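Local atomic coordinates of 3-phytase (Klebsiella pneumoniae, PDB entry 2WNH), a protein that probably removes phosphate from phytate (inositol hexakisphosphate), acting as a 3-phytase of the histidine acid phosphatase type. Residues 17-22 and 282-287; 22-27 and 289-294; 244-249 and 310-315. The protein carries 3 engineered substitutions. All coordinates share one frame; numbering follows the deposited sequence.

From the N terminus, strand 14-24 comes first and serves both interaction 1 and interaction 2, which share Leu22. The chain then runs about 260 residues, much of it helix, before strand 284-289 returns beside it in interaction 1; helix 291-301 follows directly and closes interaction 2. Residues 244-249 come before both returns, and their partner 310-315 comes after them, so interaction 3 crosses the other two; its own loop is some 60 residues. In sequence every pair of contacts crosses and none nests. A probable hydrogen bond from Ser23 N to Leu287 O continues interaction 1 into 2, while Arg24 NH1 reaches Ile315 O, tying the central sheet to helix 243-250 through the 310-315 loop.

Interaction 1: 17-22 and 282-287; sequences EKVVEL and VRWLLL
Val19 and Trp284 stand side by side as the first pair of a parallel ladder that ends at Leu22-Leu287 and joins strands 14-24 and 284-289, neighbours in the central mixed sheet. Four backbone bonds hold it, among them Val19 N to Arg283 O at 2.9 Å and Leu287 N to Glu21 O at 2.7 Å. On this face Val19 CG1 lies 3.7 Å from Trp284 CD1. Glu21 stands beside the indole with CG anti to the backbone N (chi1 -178°), and its extended chain brings OE1 to the ring edge, 3.2 Å from Trp284 NE1. That bond is bent, 140° at the hydrogen, although the carboxylate and ring are nearly coplanar. On the other face, covered by helix 256-274, Leu22 CD1 meets Leu287 CB at 3.9 Å. At the start of the ladder a water links Lys18 NZ to Val282 O. Further out, Glu21 OE2 forms a salt bridge with Lys67 and a hydrogen bond with Ser320 OG, while Lys18 NZ reaches Gly273 O. Glu71 OE2, close to Glu21 OE1, would disfavour a second negative charge there; Lys67 and the indole N-H would favour it, and the opposing effects may balance.

Interaction 2: 22-27 and 289-294; sequences LSRHGI and AHDTNI
Ile294 and Leu22 pack where the RHG signature of the histidine acid phosphatases (Arg24, His25, Gly26) meets the His-Asp pair, His290 and Asp291, the second signature of the family. In relatives these two motifs form the active site, which is consistent with their meeting here. The tight part is apolar and backbone-bound. Leu22 CD2 rests 3.7 Å from Ile294 CG1 as the two side chains run antiparallel alongside each other, and Ile294 CD1 presses to 3.5 Å from Arg24 N. Beside it Ala289 N donates to Ser23 O along an almost straight line, and His25 N returns a more bent bond to Ala289 O, so the strand pairing persists right up to the helix. His290 is the N-cap of helix 291-301, and Asn293 OD1 accepts from its backbone N, as in one arm of a capping box.

Toward the partly exposed His290 and Asp291 the contact opens out, and water does much of the bridging. Arg24, extended from CG to NE, lies alongside Asp291; OD2 sits over the guanidinium centre, 3.5 Å from Arg24 NH2, a pairing of charges with no N-H aimed at it. Arg24 NH2 also pairs with Glu212, and NH1 holds Ile315 O. One water accepts from both Arg24 NE and Asp291 N. The His25 side chain lies roughly perpendicular to that of His290, whose NE2 is hydrogen-bonded to Ser96 OG, and a second water lies 2.8 Å from His25 NE2 and 2.7 Å from His290 ND1. The bond from His25 ND1 to Gly26 O, in the ring plane and straight at 174°, fixes the turn of the ring.

Interaction 3: 244-249 and 310-315; sequences LLTENY and YSRGNI
Thr246, on helix 243-250, plugs into a type II beta turn running from Ser311 to Asn314, so a single helix residue carries most of the contact. With chi1 at -67°, Thr246 sets OG1 anti to its carbonyl carbon and CG2 anti to its backbone N, which sends the two branches to different partners. Thr246 OG1 donates to Arg312 O at 2.8 Å, meeting the carbonyl at an angle, with the donor tilted 20° from its plane. Thr246 OG1 is also 2.7 Å from Ser311 OG; Ser311 was built in two conformers, and this hydrogen bond, described for the one modelled here, is provisional. A water donates to OG1 as well, so the hydroxyl is gripped by up to three partners.

The methyl branch meets Arg312. Thr246 CG2 lies over one face of the guanidinium, offset toward its rim and 3.5 Å from Arg312 NH2. Arg312 leaves its backbone extended and then bends at chi3 (49°), which turns the flat group back across the threonine. NH2 is held further by a salt bridge to Asp250.

Gly313 occupies the third position of the turn with positive phi, and the turn closes through Asn314 N to Ser311 O. Asn314 swings its amide beside the helix, where ND2 comes 3.8 Å from Leu245 CD2, while OD1 bonds to Arg215. One helical turn on from Leu245, the Tyr249 side chain lies roughly perpendicular to that of Ile315, and Tyr249 CE2 lies 4.1 Å from Ile315 CD1. Back at the centre, the water that donates to Thr246 OG1 also accepts from Asn314 ND2 at 2.9 Å.

Interaction 1: 17-22 and 282-287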
loop_
_atom_site.group_PDB
_atom_site.type_symbol
_atom_site.label_atom_id
_atom_site.label_comp_id
_atom_site.label_asym_id
_atom_site.label_seq_id
_atom_site.Cartn_x
_atom_site.Cartn_y
_atom_site.Cartn_z
ATOM N N GLU B 17 -28.960 -3.846 0.437
ATOM C CA GLU B 17 -29.078 -4.872 -0.607
ATOM C C GLU B 17 -28.726 -4.446 -2.020
ATOM O O GLU B 17 -28.283 -5.269 -2.829
ATOM C CB GLU B 17 -30.505 -5.412 -0.693
ATOM C CG GLU B 17 -31.040 -6.021 0.582
ATOM C CD GLU B 17 -32.367 -6.676 0.320
ATOM O OE1 GLU B 17 -32.397 -7.836 -0.116
ATOM O OE2 GLU B 17 -33.395 -6.017 0.547
ATOM N N LYS B 18 -29.002 -3.188 -2.363
ATOM C CA LYS B 18 -28.944 -2.777 -3.766
ATOM C C LYS B 18 -28.839 -1.270 -3.850
ATOM O O LYS B 18 -29.505 -0.560 -3.102
ATOM C CB LYS B 18 -30.208 -3.244 -4.517
ATOM C CG LYS B 18 -30.306 -2.855 -6.013
ATOM C CD LYS B 18 -29.134 -3.359 -6.806
ATOM C CE LYS B 18 -29.302 -3.115 -8.304
ATOM N NZ LYS B 18 -30.302 -4.049 -8.931
ATOM N N VAL B 19 -27.976 -0.804 -4.749
ATOM C CA VAL B 19 -27.864 0.610 -5.075
ATOM C C VAL B 19 -28.195 0.815 -6.551
ATOM O O VAL B 19 -27.701 0.095 -7.428
ATOM C CB VAL B 19 -26.412 1.137 -4.820
ATOM C CG1 VAL B 19 -26.308 2.622 -5.205
ATOM C CG2 VAL B 19 -25.974 0.956 -3.347
ATOM N N VAL B 20 -29.039 1.817 -6.831
ATOM C CA VAL B 20 -29.241 2.287 -8.208
ATOM C C VAL B 20 -28.876 3.761 -8.210
ATOM O O VAL B 20 -29.439 4.542 -7.434
ATOM C CB VAL B 20 -30.727 2.117 -8.676
ATOM C CG1 VAL B 20 -30.981 2.815 -10.022
ATOM C CG2 VAL B 20 -31.083 0.635 -8.760
ATOM N N GLU B 21 -27.922 4.129 -9.058
ATOM C CA GLU B 21 -27.415 5.499 -9.083
ATOM C C GLU B 21 -27.442 6.108 -10.488
ATOM O O GLU B 21 -27.066 5.442 -11.485
ATOM C CB GLU B 21 -25.979 5.501 -8.551
ATOM C CG GLU B 21 -25.328 6.876 -8.481
ATOM C CD GLU B 21 -24.046 6.861 -7.668
ATOM O OE1 GLU B 21 -23.452 5.787 -7.515
ATOM O OE2 GLU B 21 -23.668 7.926 -7.132
ATOM N N LEU B 22 -27.911 7.362 -10.541
ATOM C CA LEU B 22 -27.945 8.167 -11.763
ATOM C C LEU B 22 -27.049 9.385 -11.553
ATOM O O LEU B 22 -27.424 10.311 -10.831
ATOM C CB LEU B 22 -29.395 8.607 -12.089
ATOM C CG LEU B 22 -29.547 9.514 -13.338
ATOM C CD1 LEU B 22 -29.096 8.798 -14.633
ATOM C CD2 LEU B 22 -30.979 10.046 -13.484
ATOM N N VAL B 282 -27.184 -7.352 -9.967
ATOM C CA VAL B 282 -25.945 -6.717 -9.504
ATOM C C VAL B 282 -26.168 -5.985 -8.169
ATOM O O VAL B 282 -27.296 -5.646 -7.829
ATOM C CB VAL B 282 -25.366 -5.720 -10.563
ATOM C CG1 VAL B 282 -24.879 -6.475 -11.812
ATOM C CG2 VAL B 282 -26.384 -4.635 -10.905
ATOM N N ARG B 283 -25.098 -5.740 -7.416
ATOM C CA ARG B 283 -25.210 -4.981 -6.158
ATOM C C ARG B 283 -25.401 -3.481 -6.381
ATOM O O ARG B 283 -26.006 -2.805 -5.559
ATOM C CB ARG B 283 -23.967 -5.196 -5.285
ATOM C CG ARG B 283 -23.765 -6.665 -4.835
ATOM C CD ARG B 283 -24.903 -7.121 -3.909
ATOM N NE ARG B 283 -24.891 -8.566 -3.593
ATOM C CZ ARG B 283 -24.331 -9.126 -2.513
ATOM N NH1 ARG B 283 -23.668 -8.405 -1.604
ATOM N NH2 ARG B 283 -24.438 -10.443 -2.345
ATOM N N TRP B 284 -24.840 -2.982 -7.485
ATOM C CA TRP B 284 -24.806 -1.545 -7.802
ATOM C C TRP B 284 -25.038 -1.348 -9.300
ATOM O O TRP B 284 -24.248 -1.827 -10.121
ATOM C CB TRP B 284 -23.444 -1.004 -7.321
ATOM C CG TRP B 284 -23.137 0.434 -7.471
ATOM C CD1 TRP B 284 -23.971 1.463 -7.857
ATOM C CD2 TRP B 284 -21.856 1.019 -7.215
ATOM N NE1 TRP B 284 -23.252 2.662 -7.870
ATOM C CE2 TRP B 284 -21.957 2.404 -7.481
ATOM C CE3 TRP B 284 -20.626 0.493 -6.777
ATOM C CZ2 TRP B 284 -20.865 3.287 -7.320
ATOM C CZ3 TRP B 284 -19.534 1.371 -6.613
ATOM C CH2 TRP B 284 -19.665 2.752 -6.904
ATOM N N LEU B 285 -26.146 -0.667 -9.648
ATOM C CA LEU B 285 -26.438 -0.290 -11.032
ATOM C C LEU B 285 -26.079 1.172 -11.099
ATOM O O LEU B 285 -26.597 1.977 -10.330
ATOM C CB LEU B 285 -27.927 -0.465 -11.350
ATOM C CG LEU B 285 -28.395 -0.070 -12.763
ATOM C CD1 LEU B 285 -27.704 -0.936 -13.821
ATOM C CD2 LEU B 285 -29.954 -0.203 -12.851
ATOM N N LEU B 286 -25.160 1.486 -11.997
ATOM C CA LEU B 286 -24.649 2.846 -12.119
ATOM C C LEU B 286 -24.919 3.333 -13.550
ATOM O O LEU B 286 -24.422 2.754 -14.534
ATOM C CB LEU B 286 -23.148 2.879 -11.774
ATOM C CG LEU B 286 -22.418 4.191 -12.070
ATOM C CD1 LEU B 286 -23.060 5.332 -11.273
ATOM C CD2 LEU B 286 -20.914 4.111 -11.727
ATOM N N LEU B 287 -25.729 4.388 -13.630
ATOM C CA LEU B 287 -26.128 5.029 -14.878
ATOM C C LEU B 287 -25.499 6.417 -14.921
ATOM O O LEU B 287 -25.569 7.169 -13.954
ATOM C CB LEU B 287 -27.649 5.179 -14.930
ATOM C CG LEU B 287 -28.481 3.922 -14.645
ATOM C CD1 LEU B 287 -29.972 4.282 -14.720
ATOM C CD2 LEU B 287 -28.143 2.810 -15.627
HETATM O O HOH W 1 -30.168 -6.863 -8.365
#

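Interaction 2: 22-27 and 289-294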
loop_
_atom_site.group_PDB
_atom_site.type_symbol
_atom_site.label_atom_id
_atom_site.label_comp_id
_atom_site.label_asym_id
_atom_site.label_seq_id
_atom_site.Cartn_x
_atom_site.Cartn_y
_atom_site.Cartn_z
ATOM N N LEU B 22 -27.911 7.362 -10.541
ATOM C CA LEU B 22 -27.945 8.167 -11.763
ATOM C C LEU B 22 -27.049 9.385 -11.553
ATOM O O LEU B 22 -27.424 10.311 -10.831
ATOM C CB LEU B 22 -29.395 8.607 -12.089
ATOM C CG LEU B 22 -29.547 9.514 -13.338
ATOM C CD1 LEU B 22 -29.096 8.798 -14.633
ATOM C CD2 LEU B 22 -30.979 10.046 -13.484
ATOM N N SER B 23 -25.900 9.392 -12.228
ATOM C CA SER B 23 -24.881 10.411 -12.075
ATOM C C SER B 23 -24.896 11.363 -13.260
ATOM O O SER B 23 -25.113 10.927 -14.392
ATOM C CB SER B 23 -23.503 9.747 -12.041
ATOM O OG SER B 23 -22.458 10.711 -11.882
ATOM N N ARG B 24 -24.610 12.642 -12.999
ATOM C CA ARG B 24 -24.312 13.587 -14.064
ATOM C C ARG B 24 -22.868 13.347 -14.459
ATOM O O ARG B 24 -22.047 12.909 -13.633
ATOM C CB ARG B 24 -24.468 15.047 -13.570
ATOM C CG ARG B 24 -24.366 16.065 -14.708
ATOM C CD ARG B 24 -24.324 17.516 -14.218
ATOM N NE ARG B 24 -23.993 18.402 -15.360
ATOM C CZ ARG B 24 -23.730 19.708 -15.271
ATOM N NH1 ARG B 24 -23.784 20.326 -14.099
ATOM N NH2 ARG B 24 -23.389 20.396 -16.367
ATOM N N HIS B 25 -22.541 13.651 -15.708
ATOM C CA HIS B 25 -21.127 13.688 -16.090
ATOM C C HIS B 25 -20.366 14.735 -15.249
ATOM O O HIS B 25 -20.970 15.601 -14.598
ATOM C CB HIS B 25 -21.006 13.950 -17.589
ATOM C CG HIS B 25 -21.632 15.236 -18.015
ATOM N ND1 HIS B 25 -21.082 16.468 -17.729
ATOM C CD2 HIS B 25 -22.773 15.478 -18.708
ATOM C CE1 HIS B 25 -21.859 17.418 -18.228
ATOM N NE2 HIS B 25 -22.890 16.843 -18.825
ATOM N N GLY B 26 -19.044 14.606 -15.216
ATOM C CA GLY B 26 -18.196 15.571 -14.522
ATOM C C GLY B 26 -18.018 16.863 -15.308
ATOM O O GLY B 26 -18.684 17.092 -16.328
ATOM N N ILE B 27 -17.116 17.708 -14.815
ATOM C CA ILE B 27 -16.871 19.028 -15.409
ATOM C C ILE B 27 -16.499 18.965 -16.896
ATOM O O ILE B 27 -15.670 18.162 -17.313
ATOM C CB ILE B 27 -15.783 19.784 -14.608
ATOM C CG1 ILE B 27 -16.209 19.911 -13.133
ATOM C CG2 ILE B 27 -15.442 21.150 -15.260
ATOM C CD1 ILE B 27 -15.040 20.151 -12.201
ATOM N N ALA B 289 -25.318 9.954 -17.099
ATOM C CA ALA B 289 -25.977 10.747 -18.139
ATOM C C ALA B 289 -25.847 12.248 -17.860
ATOM O O ALA B 289 -24.787 12.728 -17.450
ATOM C CB ALA B 289 -27.446 10.312 -18.303
ATOM N N HIS B 290 -26.930 12.982 -18.064
ATOM C CA HIS B 290 -26.859 14.444 -18.165
ATOM C C HIS B 290 -27.760 15.085 -17.122
ATOM O O HIS B 290 -28.653 14.437 -16.563
ATOM C CB HIS B 290 -27.190 14.882 -19.613
ATOM C CG HIS B 290 -26.461 14.079 -20.651
ATOM N ND1 HIS B 290 -25.262 14.481 -21.208
ATOM C CD2 HIS B 290 -26.729 12.857 -21.180
ATOM C CE1 HIS B 290 -24.840 13.555 -22.055
ATOM N NE2 HIS B 290 -25.713 12.561 -22.058
ATOM N N ASP B 291 -27.511 16.360 -16.835
ATOM C CA ASP B 291 -28.321 17.077 -15.867
ATOM C C ASP B 291 -29.781 17.105 -16.312
ATOM O O ASP B 291 -30.670 17.036 -15.483
ATOM C CB ASP B 291 -27.783 18.494 -15.594
ATOM C CG ASP B 291 -27.454 19.292 -16.868
ATOM O OD1 ASP B 291 -27.781 18.888 -18.011
ATOM O OD2 ASP B 291 -26.856 20.368 -16.703
ATOM N N THR B 292 -30.006 17.182 -17.623
ATOM C CA THR B 292 -31.354 17.096 -18.202
ATOM C C THR B 292 -32.134 15.865 -17.689
ATOM O O THR B 292 -33.296 15.951 -17.262
ATOM C CB THR B 292 -31.228 17.038 -19.735
ATOM O OG1 THR B 292 -30.600 18.249 -20.183
ATOM C CG2 THR B 292 -32.611 16.940 -20.399
ATOM N N ASN B 293 -31.471 14.711 -17.737
ATOM C CA ASN B 293 -32.073 13.459 -17.302
ATOM C C ASN B 293 -32.378 13.459 -15.804
ATOM O O ASN B 293 -33.471 13.056 -15.379
ATOM C CB ASN B 293 -31.155 12.284 -17.661
ATOM C CG ASN B 293 -30.796 12.249 -19.130
ATOM O OD1 ASN B 293 -29.685 12.605 -19.512
ATOM N ND2 ASN B 293 -31.751 11.867 -19.967
ATOM N N ILE B 294 -31.414 13.899 -14.998
ATOM C CA ILE B 294 -31.620 14.011 -13.557
ATOM C C ILE B 294 -32.773 14.945 -13.203
ATOM O O ILE B 294 -33.606 14.606 -12.375
ATOM C CB ILE B 294 -30.341 14.416 -12.802
ATOM C CG1 ILE B 294 -29.306 13.297 -12.972
ATOM C CG2 ILE B 294 -30.658 14.654 -11.320
ATOM C CD1 ILE B 294 -27.877 13.636 -12.488
HETATM O O HOH W 2 -25.159 17.684 -17.944
HETATM O O HOH W 3 -24.528 17.124 -21.021
#

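Interaction 3: 244-249 and 310-315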
loop_
_atom_site.group_PDB
_atom_site.type_symbol
_atom_site.label_atom_id
_atom_site.label_comp_id
_atom_site.label_asym_id
_atom_site.label_seq_id
_atom_site.Cartn_x
_atom_site.Cartn_y
_atom_site.Cartn_z
ATOM N N LEU B 244 -30.715 32.181 -11.820
ATOM C CA LEU B 244 -31.067 32.170 -13.241
ATOM C C LEU B 244 -31.115 30.753 -13.812
ATOM O O LEU B 244 -31.905 30.445 -14.701
ATOM C CB LEU B 244 -30.084 33.026 -14.043
ATOM C CG LEU B 244 -30.304 34.541 -13.933
ATOM C CD1 LEU B 244 -29.109 35.308 -14.520
ATOM C CD2 LEU B 244 -31.582 34.913 -14.656
ATOM N N LEU B 245 -30.238 29.894 -13.308
ATOM C CA LEU B 245 -30.173 28.534 -13.801
ATOM C C LEU B 245 -31.388 27.757 -13.287
ATOM O O LEU B 245 -32.015 27.038 -14.043
ATOM C CB LEU B 245 -28.835 27.911 -13.377
ATOM C CG LEU B 245 -28.392 26.595 -14.012
ATOM C CD1 LEU B 245 -28.307 26.655 -15.521
ATOM C CD2 LEU B 245 -27.014 26.250 -13.385
ATOM N N THR B 246 -31.724 27.944 -12.013
ATOM C CA THR B 246 -32.928 27.379 -11.415
ATOM C C THR B 246 -34.162 27.834 -12.184
ATOM O O THR B 246 -35.036 27.028 -12.494
ATOM C CB THR B 246 -33.062 27.752 -9.920
ATOM O OG1 THR B 246 -32.017 27.117 -9.165
ATOM C CG2 THR B 246 -34.410 27.320 -9.355
ATOM N N GLU B 247 -34.231 29.127 -12.487
ATOM C CA GLU B 247 -35.392 29.651 -13.228
ATOM C C GLU B 247 -35.529 28.968 -14.601
ATOM O O GLU B 247 -36.635 28.532 -14.990
ATOM C CB GLU B 247 -35.277 31.177 -13.359
ATOM C CG GLU B 247 -36.516 31.851 -13.988
ATOM C CD GLU B 247 -37.567 32.269 -12.971
ATOM O OE1 GLU B 247 -37.558 31.776 -11.828
ATOM O OE2 GLU B 247 -38.427 33.116 -13.326
ATOM N N ASN B 248 -34.418 28.859 -15.338
ATOM C CA ASN B 248 -34.465 28.204 -16.641
ATOM C C ASN B 248 -34.874 26.740 -16.537
ATOM O O ASN B 248 -35.659 26.257 -17.342
ATOM C CB ASN B 248 -33.137 28.329 -17.393
ATOM C CG ASN B 248 -33.269 27.998 -18.878
ATOM O OD1 ASN B 248 -32.559 27.140 -19.413
ATOM N ND2 ASN B 248 -34.183 28.678 -19.550
ATOM N N TYR B 249 -34.332 26.039 -15.546
ATOM C CA TYR B 249 -34.772 24.666 -15.282
ATOM C C TYR B 249 -36.278 24.568 -14.992
ATOM O O TYR B 249 -36.958 23.712 -15.557
ATOM C CB TYR B 249 -33.956 24.018 -14.146
ATOM C CG TYR B 249 -32.752 23.296 -14.683
ATOM C CD1 TYR B 249 -31.678 24.002 -15.210
ATOM C CD2 TYR B 249 -32.711 21.911 -14.714
ATOM C CE1 TYR B 249 -30.570 23.341 -15.738
ATOM C CE2 TYR B 249 -31.606 21.236 -15.241
ATOM C CZ TYR B 249 -30.554 21.954 -15.752
ATOM O OH TYR B 249 -29.468 21.295 -16.263
ATOM N N TYR B 310 -25.700 26.310 -3.211
ATOM C CA TYR B 310 -26.385 26.108 -4.479
ATOM C C TYR B 310 -27.820 26.621 -4.389
ATOM O O TYR B 310 -28.395 26.674 -3.308
ATOM C CB TYR B 310 -26.404 24.616 -4.844
ATOM C CG TYR B 310 -25.037 24.053 -5.185
ATOM C CD1 TYR B 310 -24.358 24.477 -6.332
ATOM C CD2 TYR B 310 -24.412 23.115 -4.349
ATOM C CE1 TYR B 310 -23.115 23.958 -6.666
ATOM C CE2 TYR B 310 -23.167 22.580 -4.674
ATOM C CZ TYR B 310 -22.521 23.016 -5.828
ATOM O OH TYR B 310 -21.287 22.515 -6.178
ATOM N N SER B 311 -28.386 26.998 -5.528
ATOM C CA SER B 311 -29.803 27.335 -5.560
ATOM C C SER B 311 -30.664 26.061 -5.653
ATOM O O SER B 311 -30.137 24.948 -5.856
ATOM C CB SER B 311 -30.105 28.322 -6.683
ATOM O OG SER B 311 -29.751 27.749 -7.915
ATOM N N ARG B 312 -31.978 26.230 -5.489
ATOM C CA ARG B 312 -32.937 25.117 -5.489
ATOM C C ARG B 312 -32.792 24.248 -6.722
ATOM O O ARG B 312 -32.798 24.750 -7.853
ATOM C CB ARG B 312 -34.386 25.642 -5.411
ATOM C CG ARG B 312 -35.455 24.538 -5.497
ATOM C CD ARG B 312 -36.874 25.094 -5.249
ATOM N NE ARG B 312 -37.129 26.291 -6.058
ATOM C CZ ARG B 312 -37.415 26.295 -7.357
ATOM N NH1 ARG B 312 -37.510 25.158 -8.045
ATOM N NH2 ARG B 312 -37.609 27.457 -7.979
ATOM N N GLY B 313 -32.652 22.939 -6.490
ATOM C CA GLY B 313 -32.625 21.963 -7.562
ATOM C C GLY B 313 -31.370 21.857 -8.394
ATOM O O GLY B 313 -31.341 21.055 -9.346
ATOM N N ASN B 314 -30.346 22.649 -8.065
ATOM C CA ASN B 314 -29.099 22.679 -8.839
ATOM C C ASN B 314 -28.489 21.273 -8.912
ATOM O O ASN B 314 -28.511 20.537 -7.919
ATOM C CB ASN B 314 -28.084 23.656 -8.233
ATOM C CG ASN B 314 -26.857 23.809 -9.084
ATOM O OD1 ASN B 314 -25.919 23.011 -9.002
ATOM N ND2 ASN B 314 -26.842 24.843 -9.912
ATOM N N ILE B 315 -27.994 20.911 -10.094
ATOM C CA ILE B 315 -27.354 19.612 -10.334
ATOM C C ILE B 315 -25.867 19.821 -10.739
ATOM O O ILE B 315 -25.555 20.043 -11.919
ATOM C CB ILE B 315 -28.139 18.814 -11.445
ATOM C CG1 ILE B 315 -29.623 18.650 -11.081
ATOM C CG2 ILE B 315 -27.477 17.444 -11.745
ATOM C CD1 ILE B 315 -30.544 18.559 -12.344
HETATM O O HOH W 4 -29.456 25.860 -10.480
#